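Local coordinates for protein AlyQ (Persicobacter sp. CCB-QB2, PDB 7D2A) that binds uronic acids of alginate through a family 32 carbohydrate-binding module, a calcium-containing beta-sandwich domain, at residues 37-42 with 121-126; 72-77 with 85-90. All blocks are in the same frame, centred on the assembly; numbering follows the deposited sequence.

Contact 1: residues 37-42 with 121-126; sequences SANGSG and NTWNSI. With MAW (4-deoxy-alpha-L-erythro-hex-4-enopyranuronic acid), chain B; LGU (alpha-L-gulopyranuronic acid), chain C.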
ATOM      1  N   SER A  37       9.110   4.336  -4.492  1.00 11.29           N
ATOM      2  CA  SER A  37       9.468   3.425  -5.590  1.00 11.04           C
ATOM      3  C   SER A  37      10.468   2.405  -5.078  1.00 12.01           C
ATOM      4  O   SER A  37      11.485   2.799  -4.490  1.00 11.78           O
ATOM      5  CB  SER A  37      10.002   4.150  -6.791  1.00 11.29           C
ATOM      6  OG  SER A  37       9.050   5.021  -7.391  1.00 12.28           O
ATOM      7  N   ALA A  38      10.262   1.171  -5.474  1.00 12.07           N
ATOM      8  CA  ALA A  38      11.230   0.076  -5.265  1.00 12.44           C
ATOM      9  C   ALA A  38      11.100  -0.875  -6.432  1.00 13.53           C
ATOM     10  O   ALA A  38       9.988  -1.275  -6.797  1.00 13.38           O
ATOM     11  CB  ALA A  38      11.000  -0.603  -3.925  1.00 13.87           C
ATOM     12  N   ASN A  39      12.242  -1.323  -6.934  1.00 14.58           N
ATOM     13  CA  ASN A  39      12.273  -2.111  -8.168  1.00 14.90           C
ATOM     14  C   ASN A  39      12.288  -3.595  -7.822  1.00 15.27           C
ATOM     15  O   ASN A  39      13.088  -4.003  -6.939  1.00 16.84           O
ATOM     16  CB  ASN A  39      13.466  -1.736  -9.036  1.00 15.65           C
ATOM     17  CG  ASN A  39      13.346  -2.307 -10.433  1.00 19.90           C
ATOM     18  OD1 ASN A  39      12.267  -2.632 -10.936  1.00 16.85           O
ATOM     19  ND2 ASN A  39      14.500  -2.453 -11.060  1.00 23.12           N
ATOM     20  N   GLY A  40      11.422  -4.345  -8.495  1.00 15.43           N
ATOM     21  CA  GLY A  40      11.451  -5.808  -8.454  1.00 16.86           C
ATOM     22  C   GLY A  40      10.247  -6.423  -7.793  1.00 16.83           C
ATOM     23  O   GLY A  40       9.696  -5.888  -6.808  1.00 15.99           O
ATOM     24  N   SER A  41       9.830  -7.557  -8.317  1.00 17.62           N
ATOM     25  CA  SER A  41       8.692  -8.324  -7.785  1.00 17.14           C
ATOM     26  C   SER A  41       9.045  -8.804  -6.379  1.00 17.71           C
ATOM     27  O   SER A  41      10.184  -9.290  -6.167  1.00 18.08           O
ATOM     28  CB  SER A  41       8.324  -9.426  -8.724  1.00 18.67           C
ATOM     29  OG  SER A  41       7.374 -10.247  -8.110  1.00 21.33           O
ATOM     30  N   GLY A  42       8.167  -8.538  -5.409  1.00 15.21           N
ATOM     31  CA  GLY A  42       8.323  -8.967  -4.018  1.00 15.10           C
ATOM     32  C   GLY A  42       8.760  -7.849  -3.084  1.00 12.69           C
ATOM     33  O   GLY A  42       8.869  -8.115  -1.850  1.00 14.74           O
ATOM     34  N   ASN A 121       6.921  -2.138 -16.473  1.00 18.23           N
ATOM     35  CA  ASN A 121       8.286  -2.487 -16.014  1.00 18.13           C
ATOM     36  C   ASN A 121       8.175  -3.200 -14.663  1.00 17.02           C
ATOM     37  O   ASN A 121       7.011  -3.482 -14.227  1.00 15.44           O
ATOM     38  CB  ASN A 121       9.178  -1.249 -16.032  1.00 17.99           C
ATOM     39  CG  ASN A 121       8.687  -0.168 -15.106  1.00 18.74           C
ATOM     40  OD1 ASN A 121       8.147  -0.495 -14.055  1.00 17.45           O
ATOM     41  ND2 ASN A 121       8.854   1.089 -15.490  1.00 19.12           N
ATOM     42  N   THR A 122       9.289  -3.476 -14.014  1.00 17.10           N
ATOM     43  CA  THR A 122       9.367  -4.265 -12.763  1.00 17.12           C
ATOM     44  C   THR A 122       9.233  -3.379 -11.527  1.00 13.68           C
ATOM     45  O   THR A 122       9.334  -3.944 -10.425  1.00 14.65           O
ATOM     46  CB  THR A 122      10.657  -5.088 -12.708  1.00 19.81           C
ATOM     47  OG1 THR A 122      11.741  -4.201 -12.991  1.00 23.13           O
ATOM     48  CG2 THR A 122      10.511  -6.262 -13.660  1.00 22.57           C
ATOM     49  N   TRP A 123       8.972  -2.081 -11.724  1.00 14.13           N
ATOM     50  CA  TRP A 123       8.920  -1.154 -10.571  1.00 14.01           C
ATOM     51  C   TRP A 123       7.596  -1.291  -9.805  1.00 12.55           C
ATOM     52  O   TRP A 123       6.538  -1.665 -10.345  1.00 12.23           O
ATOM     53  CB  TRP A 123       9.144   0.305 -10.965  1.00 13.93           C
ATOM     54  CG  TRP A 123      10.575   0.558 -11.301  1.00 14.93           C
ATOM     55  CD1 TRP A 123      11.230   0.355 -12.493  1.00 17.45           C
ATOM     56  CD2 TRP A 123      11.539   1.025 -10.368  1.00 15.03           C
ATOM     57  NE1 TRP A 123      12.550   0.708 -12.336  1.00 16.26           N
ATOM     58  CE2 TRP A 123      12.775   1.107 -11.044  1.00 16.43           C
ATOM     59  CE3 TRP A 123      11.472   1.431  -9.028  1.00 14.81           C
ATOM     60  CZ2 TRP A 123      13.932   1.552 -10.420  1.00 15.07           C
ATOM     61  CZ3 TRP A 123      12.614   1.883  -8.431  1.00 15.40           C
ATOM     62  CH2 TRP A 123      13.840   1.967  -9.117  1.00 15.46           C
ATOM     63  N   ASN A 124       7.677  -0.958  -8.536  1.00 13.18           N
ATOM     64  CA  ASN A 124       6.497  -0.784  -7.660  1.00 12.16           C
ATOM     65  C   ASN A 124       6.537   0.653  -7.169  1.00 11.14           C
ATOM     66  O   ASN A 124       7.455   1.047  -6.447  1.00 12.04           O
ATOM     67  CB  ASN A 124       6.543  -1.720  -6.462  1.00 13.01           C
ATOM     68  CG  ASN A 124       6.814  -3.134  -6.900  1.00 12.14           C
ATOM     69  OD1 ASN A 124       5.893  -3.772  -7.399  1.00 11.95           O
ATOM     70  ND2 ASN A 124       8.077  -3.571  -6.762  1.00 13.16           N
ATOM     71  N   SER A 125       5.543   1.439  -7.617  1.00 11.59           N
ATOM     72  CA  SER A 125       5.558   2.882  -7.323  1.00 10.47           C
ATOM     73  C   SER A 125       4.157   3.311  -6.893  1.00  9.77           C
ATOM     74  O   SER A 125       3.219   3.243  -7.701  1.00 10.28           O
ATOM     75  CB  SER A 125       6.032   3.660  -8.568  1.00 11.41           C
ATOM     76  OG  SER A 125       7.427   3.332  -8.816  1.00 12.63           O
ATOM     77  N   ILE A 126       4.052   3.802  -5.678  1.00  9.72           N
ATOM     78  CA  ILE A 126       2.789   4.139  -4.995  1.00  9.71           C
ATOM     79  C   ILE A 126       2.862   5.598  -4.584  1.00 10.00           C
ATOM     80  O   ILE A 126       3.823   5.967  -3.900  1.00  9.86           O
ATOM     81  CB  ILE A 126       2.494   3.185  -3.823  1.00 11.18           C
ATOM     82  CG1 ILE A 126       2.429   1.727  -4.332  1.00 11.60           C
ATOM     83  CG2 ILE A 126       1.236   3.627  -3.113  1.00 11.59           C
ATOM     84  CD1 ILE A 126       2.255   0.705  -3.222  1.00 11.71           C
TER
HETATM   85  C1  MAW B   2      11.968   4.265 -12.808  1.00 19.57           C
HETATM   86  C2  MAW B   2      12.257   5.310 -11.806  1.00 17.55           C
HETATM   87  O2  MAW B   2      11.758   6.628 -12.173  1.00 20.91           O
HETATM   88  C3  MAW B   2      11.606   4.829 -10.480  1.00 18.42           C
HETATM   89  O3  MAW B   2      11.537   5.879  -9.533  1.00 16.27           O
HETATM   90  C4  MAW B   2      10.202   4.281 -10.782  1.00 19.10           C
HETATM   91  C5  MAW B   2       9.743   4.092 -11.995  1.00 18.02           C
HETATM   92  O5  MAW B   2      10.577   4.340 -13.159  1.00 19.81           O
HETATM   93  C6  MAW B   2       8.442   3.577 -12.310  1.00 17.16           C
HETATM   94  O6A MAW B   2       8.167   3.395 -13.538  1.00 16.45           O
HETATM   95  O6B MAW B   2       7.603   3.257 -11.385  1.00 14.68           O
HETATM   96  C1  LGU C   1      12.708   4.680 -17.354  1.00 45.65           C
HETATM   97  C2  LGU C   1      11.518   4.053 -16.607  1.00 42.89           C
HETATM   98  O2  LGU C   1      10.636   3.398 -17.511  1.00 48.05           O
HETATM   99  C3  LGU C   1      11.946   2.980 -15.638  1.00 38.85           C
HETATM  100  O3  LGU C   1      12.207   1.750 -16.356  1.00 42.93           O
HETATM  101  C4  LGU C   1      13.146   3.453 -14.831  1.00 34.68           C
HETATM  102  O4  LGU C   1      12.715   4.546 -14.022  1.00 22.73           O
HETATM  103  C5  LGU C   1      14.300   3.998 -15.666  1.00 38.20           C
HETATM  104  O5  LGU C   1      13.790   5.080 -16.492  1.00 42.90           O
HETATM  105  C6  LGU C   1      15.300   4.449 -14.634  1.00 42.77           C
HETATM  106  O6B LGU C   1      15.828   3.579 -13.891  1.00 46.07           O
HETATM  107  O6A LGU C   1      15.504   5.674 -14.489  1.00 44.29           O
HETATM  108  O1  LGU C   1      13.181   3.655 -18.231  1.00 45.49           O
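The sugar-binding end of the module is built where Ser37, Ala38 and Asn39 pair antiparallel with Ser125, Asn124 and Trp123. Ala38 and Asn124 form the hydrogen-bonded pair, with Ala38 N 3.0 Å from Asn124 O. Ala38 O is gripped twice, by Asn124 N and by Asn124 ND2, which reach it from opposite faces of its carbonyl plane. The same ND2 also donates to Gly40 O at 2.8 Å, so one side-chain amide group holds the chain as it leaves the strand. With CG beside the backbone N (chi1 -50°), the Asn124 amide lies on the side of Ala38 O and Gly40 O, and Gly117 N donates to its OD1. Past the strand, Gly40 N donates to Thr122 O.

In this family 32 fold, a beta-sandwich of the F5/8 type C kind, Ser37, Asn39, Trp123 and Ser125 share the sheet face on which the glycan sits. The Trp123 indole lies between protein and sugar: Asn39 CB sits 3.4 Å from the centroid of its six-membered ring, almost on the normal, as a CH-pi contact, and the Asn39 amide plane is only 9° from the ring plane. The opposite ring face carries the unsaturated uronic acid, whose C3 lies 3.6 Å above the plane toward the rim.

Polar groups beside the indole hold the sugar carboxylate. Ser37 OG donates to Ser125 OG (2.7 Å), and Ser125 OG in turn donates a hydrogen bond to O6B of the unsaturated uronic acid at 2.6 Å. Asn121 ND2 reaches O6A of the same carboxylate along a nearly straight bond of 3.1 Å, while Asn121 OD1 accepts from Trp123 N, closing an Asx turn; a second bond, from Asn118 ND2, helps to set the amide's rotation. Arg35, Arg68 and Asp20 bind the same sugar, and Arg35 NE also donates to Ser37 OG.

Contact 2: residues 72-77 with 85-90; sequences FSISLG and EVYSGT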
ATOM      1  N   PHE A  72      -0.217  -6.718  -6.818  1.00 12.01           N
ATOM      2  CA  PHE A  72       0.086  -6.516  -5.388  1.00 11.54           C
ATOM      3  C   PHE A  72      -0.737  -7.461  -4.518  1.00 11.29           C
ATOM      4  O   PHE A  72      -1.660  -8.107  -4.966  1.00 12.04           O
ATOM      5  CB  PHE A  72      -0.184  -5.059  -4.984  1.00 11.77           C
ATOM      6  CG  PHE A  72      -1.641  -4.724  -4.939  1.00 12.04           C
ATOM      7  CD1 PHE A  72      -2.337  -4.366  -6.085  1.00 11.28           C
ATOM      8  CD2 PHE A  72      -2.338  -4.792  -3.741  1.00 11.80           C
ATOM      9  CE1 PHE A  72      -3.695  -4.076  -6.046  1.00 12.82           C
ATOM     10  CE2 PHE A  72      -3.697  -4.548  -3.710  1.00 12.56           C
ATOM     11  CZ  PHE A  72      -4.382  -4.219  -4.856  1.00 12.39           C
ATOM     12  N   SER A  73      -0.344  -7.547  -3.271  1.00 11.78           N
ATOM     13  CA  SER A  73      -1.099  -8.231  -2.225  1.00 12.08           C
ATOM     14  C   SER A  73      -0.987  -7.369  -0.977  1.00 12.36           C
ATOM     15  O   SER A  73      -0.005  -6.606  -0.815  1.00 13.29           O
ATOM     16  CB  SER A  73      -0.685  -9.645  -2.057  1.00 14.86           C
ATOM     17  OG  SER A  73       0.609  -9.725  -1.582  1.00 18.68           O
ATOM     18  N   ILE A  74      -1.975  -7.502  -0.113  1.00 10.92           N
ATOM     19  CA  ILE A  74      -2.022  -6.806   1.187  1.00 10.91           C
ATOM     20  C   ILE A  74      -1.983  -7.867   2.277  1.00 11.69           C
ATOM     21  O   ILE A  74      -2.827  -8.809   2.224  1.00 10.80           O
ATOM     22  CB  ILE A  74      -3.274  -5.918   1.276  1.00 10.83           C
ATOM     23  CG1 ILE A  74      -3.387  -4.952   0.084  1.00 10.48           C
ATOM     24  CG2 ILE A  74      -3.335  -5.202   2.618  1.00 12.37           C
ATOM     25  CD1 ILE A  74      -4.670  -4.164   0.050  1.00 11.72           C
ATOM     26  N   SER A  75      -1.139  -7.667   3.243  1.00 11.53           N
ATOM     27  CA  SER A  75      -1.057  -8.553   4.427  1.00 11.79           C
ATOM     28  C   SER A  75      -1.114  -7.702   5.668  1.00 12.19           C
ATOM     29  O   SER A  75      -0.729  -6.515   5.655  1.00 12.89           O
ATOM     30  CB  SER A  75       0.149  -9.452   4.388  1.00 14.08           C
ATOM     31  OG  SER A  75       1.395  -8.747   4.368  1.00 14.43           O
ATOM     32  N   LEU A  76      -1.648  -8.240   6.739  1.00 11.90           N
ATOM     33  CA  LEU A  76      -1.725  -7.433   7.965  1.00 13.28           C
ATOM     34  C   LEU A  76      -1.595  -8.294   9.213  1.00 13.73           C
ATOM     35  O   LEU A  76      -1.570  -9.538   9.168  1.00 14.58           O
ATOM     36  CB  LEU A  76      -3.001  -6.592   7.945  1.00 14.26           C
ATOM     37  CG  LEU A  76      -4.310  -7.313   7.630  1.00 14.22           C
ATOM     38  CD1 LEU A  76      -4.592  -8.391   8.642  1.00 15.39           C
ATOM     39  CD2 LEU A  76      -5.474  -6.310   7.569  1.00 15.85           C
ATOM     40  N   GLY A  77      -1.499  -7.611  10.328  1.00 13.57           N
ATOM     41  CA  GLY A  77      -1.471  -8.321  11.613  1.00 15.87           C
ATOM     42  C   GLY A  77      -0.726  -7.518  12.648  1.00 18.05           C
ATOM     43  O   GLY A  77      -0.579  -6.319  12.478  1.00 16.04           O
ATOM     44  N   GLU A  85      -2.148 -12.630   4.686  1.00 12.57           N
ATOM     45  CA  GLU A  85      -2.613 -12.034   3.420  1.00 13.27           C
ATOM     46  C   GLU A  85      -4.145 -11.885   3.461  1.00 13.31           C
ATOM     47  O   GLU A  85      -4.857 -12.868   3.662  1.00 13.35           O
ATOM     48  CB  GLU A  85      -2.156 -12.830   2.192  1.00 13.52           C
ATOM     49  CG  GLU A  85      -2.523 -12.138   0.910  1.00 15.40           C
ATOM     50  CD  GLU A  85      -1.964 -12.836  -0.317  1.00 18.15           C
ATOM     51  OE1 GLU A  85      -0.717 -13.022  -0.368  1.00 23.58           O
ATOM     52  OE2 GLU A  85      -2.777 -13.295  -1.087  1.00 20.03           O
ATOM     53  N   VAL A  86      -4.652 -10.684   3.220  1.00 12.03           N
ATOM     54  CA  VAL A  86      -6.100 -10.399   3.196  1.00 10.89           C
ATOM     55  C   VAL A  86      -6.630 -10.005   1.814  1.00 11.18           C
ATOM     56  O   VAL A  86      -7.836  -9.921   1.696  1.00 11.60           O
ATOM     57  CB  VAL A  86      -6.470  -9.351   4.266  1.00 11.66           C
ATOM     58  CG1 VAL A  86      -6.195  -9.870   5.667  1.00 12.50           C
ATOM     59  CG2 VAL A  86      -5.745  -8.012   4.065  1.00 11.57           C
ATOM     60  N   TYR A  87      -5.757  -9.692   0.873  1.00 10.58           N
ATOM     61  CA  TYR A  87      -6.147  -9.200  -0.455  1.00 11.12           C
ATOM     62  C   TYR A  87      -5.018  -9.486  -1.433  1.00 10.86           C
ATOM     63  O   TYR A  87      -3.827  -9.420  -1.072  1.00 10.88           O
ATOM     64  CB  TYR A  87      -6.400  -7.685  -0.442  1.00 10.76           C
ATOM     65  CG  TYR A  87      -7.202  -7.193  -1.621  1.00 11.74           C
ATOM     66  CD1 TYR A  87      -6.576  -6.842  -2.799  1.00 12.43           C
ATOM     67  CD2 TYR A  87      -8.576  -6.979  -1.538  1.00 12.08           C
ATOM     68  CE1 TYR A  87      -7.285  -6.372  -3.887  1.00 12.31           C
ATOM     69  CE2 TYR A  87      -9.309  -6.501  -2.622  1.00 12.82           C
ATOM     70  CZ  TYR A  87      -8.654  -6.228  -3.818  1.00 12.71           C
ATOM     71  OH  TYR A  87      -9.320  -5.746  -4.912  1.00 16.82           O
ATOM     72  N   SER A  88      -5.385  -9.843  -2.629  1.00 11.98           N
ATOM     73  CA  SER A  88      -4.412 -10.003  -3.728  1.00 13.25           C
ATOM     74  C   SER A  88      -5.101  -9.574  -5.009  1.00 12.40           C
ATOM     75  O   SER A  88      -6.295  -9.951  -5.266  1.00 15.11           O
ATOM     76  CB  SER A  88      -3.938 -11.410  -3.776  1.00 15.52           C
ATOM     77  OG  SER A  88      -2.979 -11.541  -4.801  1.00 23.16           O
ATOM     78  N   GLY A  89      -4.437  -8.768  -5.822  1.00 13.38           N
ATOM     79  CA  GLY A  89      -5.064  -8.349  -7.071  1.00 14.75           C
ATOM     80  C   GLY A  89      -4.119  -7.535  -7.913  1.00 13.49           C
ATOM     81  O   GLY A  89      -2.888  -7.623  -7.748  1.00 13.30           O
ATOM     82  N   THR A  90      -4.715  -6.741  -8.775  1.00 14.23           N
ATOM     83  CA  THR A  90      -4.002  -5.905  -9.750  1.00 13.90           C
ATOM     84  C   THR A  90      -4.721  -4.564  -9.766  1.00 14.44           C
ATOM     85  O   THR A  90      -5.937  -4.576  -9.821  1.00 17.34           O
ATOM     86  CB  THR A  90      -4.048  -6.531 -11.139  1.00 17.09           C
ATOM     87  OG1 THR A  90      -3.508  -7.849 -11.015  1.00 19.60           O
ATOM     88  CG2 THR A  90      -3.279  -5.728 -12.145  1.00 17.95           C
TER
HETATM   89  O   HOH W   1       0.789 -12.625  -2.427  1.00 24.61           O
HETATM   90  O   HOH W   2       0.660 -10.373   1.062  1.00 35.91           O
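Phe72 and Gly89, then Ile74 and Tyr87, are the hydrogen-bonded pairs of the antiparallel hairpin formed by strands 70-77 and 84-90. Phe72 and Gly89 exchange two nearly straight backbone bonds. At Ile74 the regular pattern breaks into a classic beta bulge: Ile74 O takes Val86 N at 2.8 Å and, weakly, Tyr87 N at 3.3 Å, shifting the register by one residue.

Apolar contacts occupy the Phe72, Ile74 and Tyr87 side of the sheet. The Phe72 and Tyr87 rings meet rim to rim, Phe72 CZ 3.7 Å from Tyr87 CE1, with planes only 8° apart and neither over the other's face; Tyr101 meets both. Ile74 CD1 touches Tyr87 CB, and on the bulge Val86 CG1 lies 3.7 Å from Leu76 CD1, their side chains crossing at about a right angle.

Water carries the polar contact of the other face. One water bridges Ser73 OG and Glu85 OE1, donating to the latter at 2.6 Å, and a second repeats the link with a weak bond to OE1. CG of Glu85, anti to its backbone N (chi1 -174°), passes 3.6 Å from Ile74 O. Backbone bonds thus set the register, while Ser73 OG and Glu85 OE1, 3.8 Å apart, depend on the two waters for their link.

In the fold
Contacts 1 and 2 both pair antiparallel strands, but in different sheets of the same domain: 36-39 with 123-133 in one, 70-77 with 84-90 in the other. Their centres are about 16 Å apart and they do not touch. Each is partly buried. Contact 1 joins segments distant in sequence at the glycan site, and its side chains are largely polar, with one indole serving the sugar. Contact 2 is a local hairpin whose second strand is the outermost of its sheet within the chain; one side turns aromatic and aliphatic groups toward strand 99-103 of the other sheet, while on the opposite side Ser73 and Glu85 are linked by waters.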